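Local coordinates for period circadian protein homolog 2 (Mus musculus, PDB 3GDI) that is a mammalian clock protein of circadian rhythm, built on tandem PAS domains that probably mediate protein interactions and contribute to transcriptional regulation, at residues H68-S71 against V72-Y76; L188-L191 against P192-I196. All coordinates share one frame; numbering follows the deposited sequence.

Overall arrangement
Contact 1, residues 68-71 with 72-76, covers the short helix 70-76 and the residues leading into it, in the PAS-A part of the chain; contact 2, residues 188-191 with 192-196, is the turn into another short helix in the second PAS fold. They lie about 13 Å apart, centre to centre, and the two touch where the domains face each other. Val72 CG2 comes within 3.8 Å of Gln193 CG, and Leu191 CD1 sits more loosely, 4.3 Å from Asp69 OD2. Arg107 ties the two together, its NH2 salt-bridged both to Asp69 OD1 of contact 1 and to Asp194 OD1 of contact 2. The pair therefore marks an interdomain junction within one chain.

Contact 1 of 2, residues H68-S71 against V72-Y76; sequences HDVS and VFHSY
Val70 and His74 lie side by side one turn apart on the same flank of helix 70-76, the branch of the valine running alongside the imidazole. With CG1 anti to the backbone N (chi1 164°), Val70 directs that methyl along the helix, where it meets His74 CE1 at 3.7 Å. On the backbone, His74 N donates to Val70 O at 3.1 Å, in a nearly straight bond.

Val72 packs back against the start of the turn. Val72 CB lies 3.2 Å from Asp69 O, and its CG2 touches His68 O at 3.9 Å. The same Asp69 O takes the N-H of Phe73, with N at 2.9 Å, so this one oxygen takes an i to i+4 bond and also touches the valine.

Ser71 takes the rung after Val70's, its O accepting from Ser75 N at 3.1 Å with the donor tilted 29° from the carbonyl plane. Ser75 CB leans on this oxygen too. The hydroxyl of Ser71 is folded back, OG lying between the backbone N and carbonyl carbon (chi1 71°) and 2.9 Å from Val72 N, although the angle there is too poor for a bond.

Placed in the fold, the helix lies against the sheet edge of the PAS-A part: Phe73 packs on Phe104 and Cys106 of strand 104-108 and on Val62 and Leu65, Tyr76 lays its ring nearly parallel to that of Phe104, and Asp69 reaches Arg107 of the same strand in a salt bridge.

Contact 2 of 2, residues L188-L191 against P192-I196; sequences LGYL and PQDLI
Leu195 folds back against Leu188 and Tyr190 at the turn that leads from helix 184-188 into the short helix 192-195 of the second PAS fold. Gly189, with positive phi, is where the chain leaves helix 184-188; Leu188 and Tyr190, before and after it, both point toward the helix that follows. The bump is Leu195 CD1: it rests against both Leu188 CD1, at 4.2 Å, and Tyr190 CD1, at 3.8 Å. Leu195 crosses the tyrosine at about a right angle and lays CD2 over one ring face. Phe177 and Val180 of strand 177-180 also touch Leu195.

Leu191 makes a second bump: alongside Gln193 and pointing the same way, its side chain packs on Phe105 of strand 104-108 and Val185 of helix 184-188. Beside it stands Asp194, whose CG lies anti to its own carbonyl carbon (chi1 -58°), bringing the carboxylate back over the turn, its OD1 salt-bridged to Arg107. Replacing Asp194 with an alanine would probably leave Leu191 N and Arg107 each without this partner and the turn less firmly closed.

Two bonds run in opposite senses: Asp194 N gives to Leu191 O at 2.7 Å, and Leu191 N gives to Asp194 OD2 at 2.9 Å, reaching that oxygen from 48° above the carboxylate plane.

Contact 1 of 2, residues H68-S71 against V72-Y76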
ATOM      1  N   HIS A  68     -12.648   9.953   6.747  1.00 55.29           N
ATOM      2  CA  HIS A  68     -11.468   9.107   6.594  1.00 54.93           C
ATOM      3  C   HIS A  68     -11.365   8.496   5.204  1.00 54.27           C
ATOM      4  O   HIS A  68     -10.277   8.134   4.762  1.00 54.89           O
ATOM      5  CB  HIS A  68     -11.476   7.961   7.608  1.00 57.90           C
ATOM      6  CG  HIS A  68     -10.934   8.326   8.956  1.00 63.00           C
ATOM      7  ND1 HIS A  68     -11.640   9.083   9.868  1.00 66.35           N
ATOM      8  CD2 HIS A  68      -9.751   8.034   9.545  1.00 64.06           C
ATOM      9  CE1 HIS A  68     -10.915   9.239  10.961  1.00 65.69           C
ATOM     10  NE2 HIS A  68      -9.764   8.613  10.791  1.00 65.64           N
ATOM     11  N   ASP A  69     -12.495   8.370   4.515  1.00 54.15           N
ATOM     12  CA  ASP A  69     -12.505   7.761   3.194  1.00 51.97           C
ATOM     13  C   ASP A  69     -12.236   8.721   2.046  1.00 51.97           C
ATOM     14  O   ASP A  69     -12.036   8.296   0.908  1.00 55.71           O
ATOM     15  CB  ASP A  69     -13.827   7.030   2.970  1.00 52.52           C
ATOM     16  CG  ASP A  69     -14.084   5.962   4.020  1.00 54.33           C
ATOM     17  OD1 ASP A  69     -13.120   5.249   4.379  1.00 53.33           O
ATOM     18  OD2 ASP A  69     -15.243   5.825   4.481  1.00 54.72           O
ATOM     19  N   VAL A  70     -12.214  10.015   2.341  1.00 50.23           N
ATOM     20  CA  VAL A  70     -11.960  11.026   1.318  1.00 47.15           C
ATOM     21  C   VAL A  70     -10.609  10.842   0.629  1.00 46.97           C
ATOM     22  O   VAL A  70     -10.535  10.836  -0.602  1.00 46.76           O
ATOM     23  CB  VAL A  70     -12.022  12.440   1.920  1.00 46.59           C
ATOM     24  CG1 VAL A  70     -11.396  13.435   0.970  1.00 44.81           C
ATOM     25  CG2 VAL A  70     -13.465  12.812   2.210  1.00 46.02           C
ATOM     26  N   SER A  71      -9.547  10.701   1.423  1.00 46.58           N
ATOM     27  CA  SER A  71      -8.198  10.512   0.886  1.00 47.01           C
ATOM     28  C   SER A  71      -8.174   9.247   0.033  1.00 47.92           C
ATOM     29  O   SER A  71      -7.475   9.181  -0.989  1.00 49.16           O
ATOM     30  CB  SER A  71      -7.173  10.392   2.022  1.00 47.36           C
ATOM     31  OG  SER A  71      -7.297   9.159   2.716  1.00 45.98           O
ATOM     32  N   VAL A  72      -8.949   8.250   0.453  1.00 46.78           N
ATOM     33  CA  VAL A  72      -9.050   6.985  -0.270  1.00 46.79           C
ATOM     34  C   VAL A  72      -9.673   7.219  -1.649  1.00 47.27           C
ATOM     35  O   VAL A  72      -9.131   6.791  -2.665  1.00 46.97           O
ATOM     36  CB  VAL A  72      -9.911   5.974   0.529  1.00 46.86           C
ATOM     37  CG1 VAL A  72     -10.096   4.683  -0.255  1.00 44.45           C
ATOM     38  CG2 VAL A  72      -9.246   5.696   1.870  1.00 45.96           C
ATOM     39  N   PHE A  73     -10.809   7.912  -1.667  1.00 48.43           N
ATOM     40  CA  PHE A  73     -11.532   8.228  -2.897  1.00 49.34           C
ATOM     41  C   PHE A  73     -10.651   8.931  -3.926  1.00 49.75           C
ATOM     42  O   PHE A  73     -10.688   8.607  -5.098  1.00 50.94           O
ATOM     43  CB  PHE A  73     -12.754   9.105  -2.565  1.00 48.42           C
ATOM     44  CG  PHE A  73     -13.459   9.660  -3.774  1.00 46.43           C
ATOM     45  CD1 PHE A  73     -13.021  10.834  -4.377  1.00 46.67           C
ATOM     46  CD2 PHE A  73     -14.553   9.001  -4.316  1.00 45.50           C
ATOM     47  CE1 PHE A  73     -13.663  11.344  -5.504  1.00 44.68           C
ATOM     48  CE2 PHE A  73     -15.200   9.497  -5.437  1.00 44.80           C
ATOM     49  CZ  PHE A  73     -14.753  10.675  -6.034  1.00 45.65           C
ATOM     50  N   HIS A  74      -9.871   9.906  -3.483  1.00 51.84           N
ATOM     51  CA  HIS A  74      -8.986  10.644  -4.376  1.00 53.62           C
ATOM     52  C   HIS A  74      -7.896   9.738  -4.927  1.00 56.81           C
ATOM     53  O   HIS A  74      -7.544   9.804  -6.108  1.00 57.25           O
ATOM     54  CB  HIS A  74      -8.354  11.814  -3.624  1.00 51.96           C
ATOM     55  CG  HIS A  74      -9.297  12.952  -3.384  1.00 52.76           C
ATOM     56  ND1 HIS A  74      -9.260  13.721  -2.240  1.00 51.01           N
ATOM     57  CD2 HIS A  74     -10.297  13.458  -4.148  1.00 51.13           C
ATOM     58  CE1 HIS A  74     -10.198  14.651  -2.310  1.00 50.99           C
ATOM     59  NE2 HIS A  74     -10.839  14.513  -3.457  1.00 51.34           N
ATOM     60  N   SER A  75      -7.361   8.887  -4.061  1.00 59.33           N
ATOM     61  CA  SER A  75      -6.309   7.963  -4.464  1.00 60.02           C
ATOM     62  C   SER A  75      -6.748   7.030  -5.596  1.00 59.95           C
ATOM     63  O   SER A  75      -6.022   6.849  -6.567  1.00 62.09           O
ATOM     64  CB  SER A  75      -5.852   7.134  -3.266  1.00 58.44           C
ATOM     65  OG  SER A  75      -5.051   6.054  -3.697  1.00 59.80           O
ATOM     66  N   TYR A  76      -7.938   6.452  -5.472  1.00 58.91           N
ATOM     67  CA  TYR A  76      -8.448   5.532  -6.479  1.00 60.11           C
ATOM     68  C   TYR A  76      -9.124   6.214  -7.662  1.00 61.04           C
ATOM     69  O   TYR A  76      -9.540   5.549  -8.605  1.00 61.98           O
ATOM     70  CB  TYR A  76      -9.428   4.546  -5.837  1.00 61.69           C
ATOM     71  CG  TYR A  76      -8.775   3.431  -5.036  1.00 63.56           C
ATOM     72  CD1 TYR A  76      -8.200   2.322  -5.675  1.00 63.85           C
ATOM     73  CD2 TYR A  76      -8.739   3.475  -3.640  1.00 63.99           C
ATOM     74  CE1 TYR A  76      -7.611   1.282  -4.945  1.00 62.10           C
ATOM     75  CE2 TYR A  76      -8.150   2.438  -2.898  1.00 65.39           C
ATOM     76  CZ  TYR A  76      -7.589   1.346  -3.561  1.00 64.05           C
ATOM     77  OH  TYR A  76      -7.003   0.334  -2.835  1.00 61.65           O
TER

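Contact 2 of 2, residues L188-L191 against P192-I196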
ATOM      1  N   LEU A 188     -16.204  -8.992   7.488  1.00 45.19           N
ATOM      2  CA  LEU A 188     -15.578  -8.363   8.648  1.00 42.86           C
ATOM      3  C   LEU A 188     -16.194  -7.054   9.106  1.00 41.79           C
ATOM      4  O   LEU A 188     -16.163  -6.737  10.287  1.00 42.42           O
ATOM      5  CB  LEU A 188     -14.090  -8.138   8.378  1.00 41.01           C
ATOM      6  CG  LEU A 188     -13.238  -9.385   8.159  1.00 40.74           C
ATOM      7  CD1 LEU A 188     -11.802  -8.946   8.010  1.00 40.24           C
ATOM      8  CD2 LEU A 188     -13.391 -10.361   9.326  1.00 36.80           C
ATOM      9  N   GLY A 189     -16.750  -6.287   8.181  1.00 42.56           N
ATOM     10  CA  GLY A 189     -17.334  -5.013   8.564  1.00 44.45           C
ATOM     11  C   GLY A 189     -16.384  -3.848   8.315  1.00 45.53           C
ATOM     12  O   GLY A 189     -16.811  -2.690   8.262  1.00 45.90           O
ATOM     13  N   TYR A 190     -15.095  -4.147   8.164  1.00 42.95           N
ATOM     14  CA  TYR A 190     -14.115  -3.102   7.900  1.00 42.33           C
ATOM     15  C   TYR A 190     -13.947  -2.910   6.409  1.00 40.94           C
ATOM     16  O   TYR A 190     -14.175  -3.834   5.635  1.00 40.10           O
ATOM     17  CB  TYR A 190     -12.731  -3.470   8.440  1.00 42.04           C
ATOM     18  CG  TYR A 190     -12.616  -3.672   9.923  1.00 40.84           C
ATOM     19  CD1 TYR A 190     -12.478  -4.954  10.459  1.00 40.44           C
ATOM     20  CD2 TYR A 190     -12.575  -2.584  10.790  1.00 40.23           C
ATOM     21  CE1 TYR A 190     -12.292  -5.143  11.825  1.00 43.69           C
ATOM     22  CE2 TYR A 190     -12.394  -2.759  12.160  1.00 41.12           C
ATOM     23  CZ  TYR A 190     -12.249  -4.036  12.671  1.00 45.00           C
ATOM     24  OH  TYR A 190     -12.037  -4.207  14.022  1.00 48.83           O
ATOM     25  N   LEU A 191     -13.544  -1.708   6.011  1.00 41.33           N
ATOM     26  CA  LEU A 191     -13.253  -1.435   4.607  1.00 41.43           C
ATOM     27  C   LEU A 191     -11.727  -1.626   4.517  1.00 41.49           C
ATOM     28  O   LEU A 191     -11.006  -1.385   5.492  1.00 42.19           O
ATOM     29  CB  LEU A 191     -13.666  -0.016   4.237  1.00 41.64           C
ATOM     30  CG  LEU A 191     -15.173   0.259   4.364  1.00 44.45           C
ATOM     31  CD1 LEU A 191     -15.496   1.617   3.716  1.00 43.00           C
ATOM     32  CD2 LEU A 191     -15.976  -0.857   3.681  1.00 40.56           C
ATOM     33  N   PRO A 192     -11.214  -2.068   3.361  1.00 41.19           N
ATOM     34  CA  PRO A 192      -9.765  -2.279   3.243  1.00 41.82           C
ATOM     35  C   PRO A 192      -8.866  -1.262   3.933  1.00 43.28           C
ATOM     36  O   PRO A 192      -7.912  -1.636   4.606  1.00 45.79           O
ATOM     37  CB  PRO A 192      -9.546  -2.319   1.739  1.00 40.75           C
ATOM     38  CG  PRO A 192     -10.828  -2.950   1.243  1.00 40.06           C
ATOM     39  CD  PRO A 192     -11.870  -2.198   2.046  1.00 40.90           C
ATOM     40  N   GLN A 193      -9.184   0.019   3.789  1.00 43.03           N
ATOM     41  CA  GLN A 193      -8.374   1.080   4.362  1.00 41.46           C
ATOM     42  C   GLN A 193      -8.342   1.151   5.876  1.00 44.31           C
ATOM     43  O   GLN A 193      -7.474   1.828   6.438  1.00 46.48           O
ATOM     44  CB  GLN A 193      -8.808   2.443   3.808  1.00 39.78           C
ATOM     45  CG  GLN A 193     -10.263   2.813   4.047  1.00 39.50           C
ATOM     46  CD  GLN A 193     -11.184   2.422   2.883  1.00 40.93           C
ATOM     47  OE1 GLN A 193     -12.242   3.017   2.701  1.00 41.57           O
ATOM     48  NE2 GLN A 193     -10.781   1.424   2.100  1.00 38.62           N
ATOM     49  N   ASP A 194      -9.279   0.475   6.541  1.00 44.21           N
ATOM     50  CA  ASP A 194      -9.307   0.495   7.997  1.00 44.42           C
ATOM     51  C   ASP A 194      -8.251  -0.428   8.584  1.00 44.91           C
ATOM     52  O   ASP A 194      -7.763  -0.197   9.687  1.00 45.11           O
ATOM     53  CB  ASP A 194     -10.665   0.055   8.533  1.00 46.49           C
ATOM     54  CG  ASP A 194     -11.800   0.904   8.021  1.00 49.62           C
ATOM     55  OD1 ASP A 194     -11.582   2.110   7.772  1.00 49.75           O
ATOM     56  OD2 ASP A 194     -12.921   0.361   7.888  1.00 51.15           O
ATOM     57  N   LEU A 195      -7.905  -1.467   7.829  1.00 45.59           N
ATOM     58  CA  LEU A 195      -6.935  -2.473   8.253  1.00 43.87           C
ATOM     59  C   LEU A 195      -5.539  -2.343   7.650  1.00 43.18           C
ATOM     60  O   LEU A 195      -4.575  -2.827   8.232  1.00 42.63           O
ATOM     61  CB  LEU A 195      -7.483  -3.871   7.943  1.00 41.91           C
ATOM     62  CG  LEU A 195      -8.672  -4.264   8.814  1.00 40.56           C
ATOM     63  CD1 LEU A 195      -9.386  -5.502   8.290  1.00 39.19           C
ATOM     64  CD2 LEU A 195      -8.137  -4.495  10.214  1.00 43.59           C
ATOM     65  N   ILE A 196      -5.418  -1.703   6.493  1.00 42.42           N
ATOM     66  CA  ILE A 196      -4.106  -1.570   5.876  1.00 43.98           C
ATOM     67  C   ILE A 196      -3.152  -0.767   6.757  1.00 44.90           C
ATOM     68  O   ILE A 196      -3.485   0.328   7.193  1.00 45.99           O
ATOM     69  CB  ILE A 196      -4.198  -0.902   4.487  1.00 44.08           C
ATOM     70  CG1 ILE A 196      -4.925  -1.823   3.510  1.00 45.98           C
ATOM     71  CG2 ILE A 196      -2.811  -0.631   3.943  1.00 43.02           C
ATOM     72  CD1 ILE A 196      -5.116  -1.216   2.128  1.00 46.99           C
TER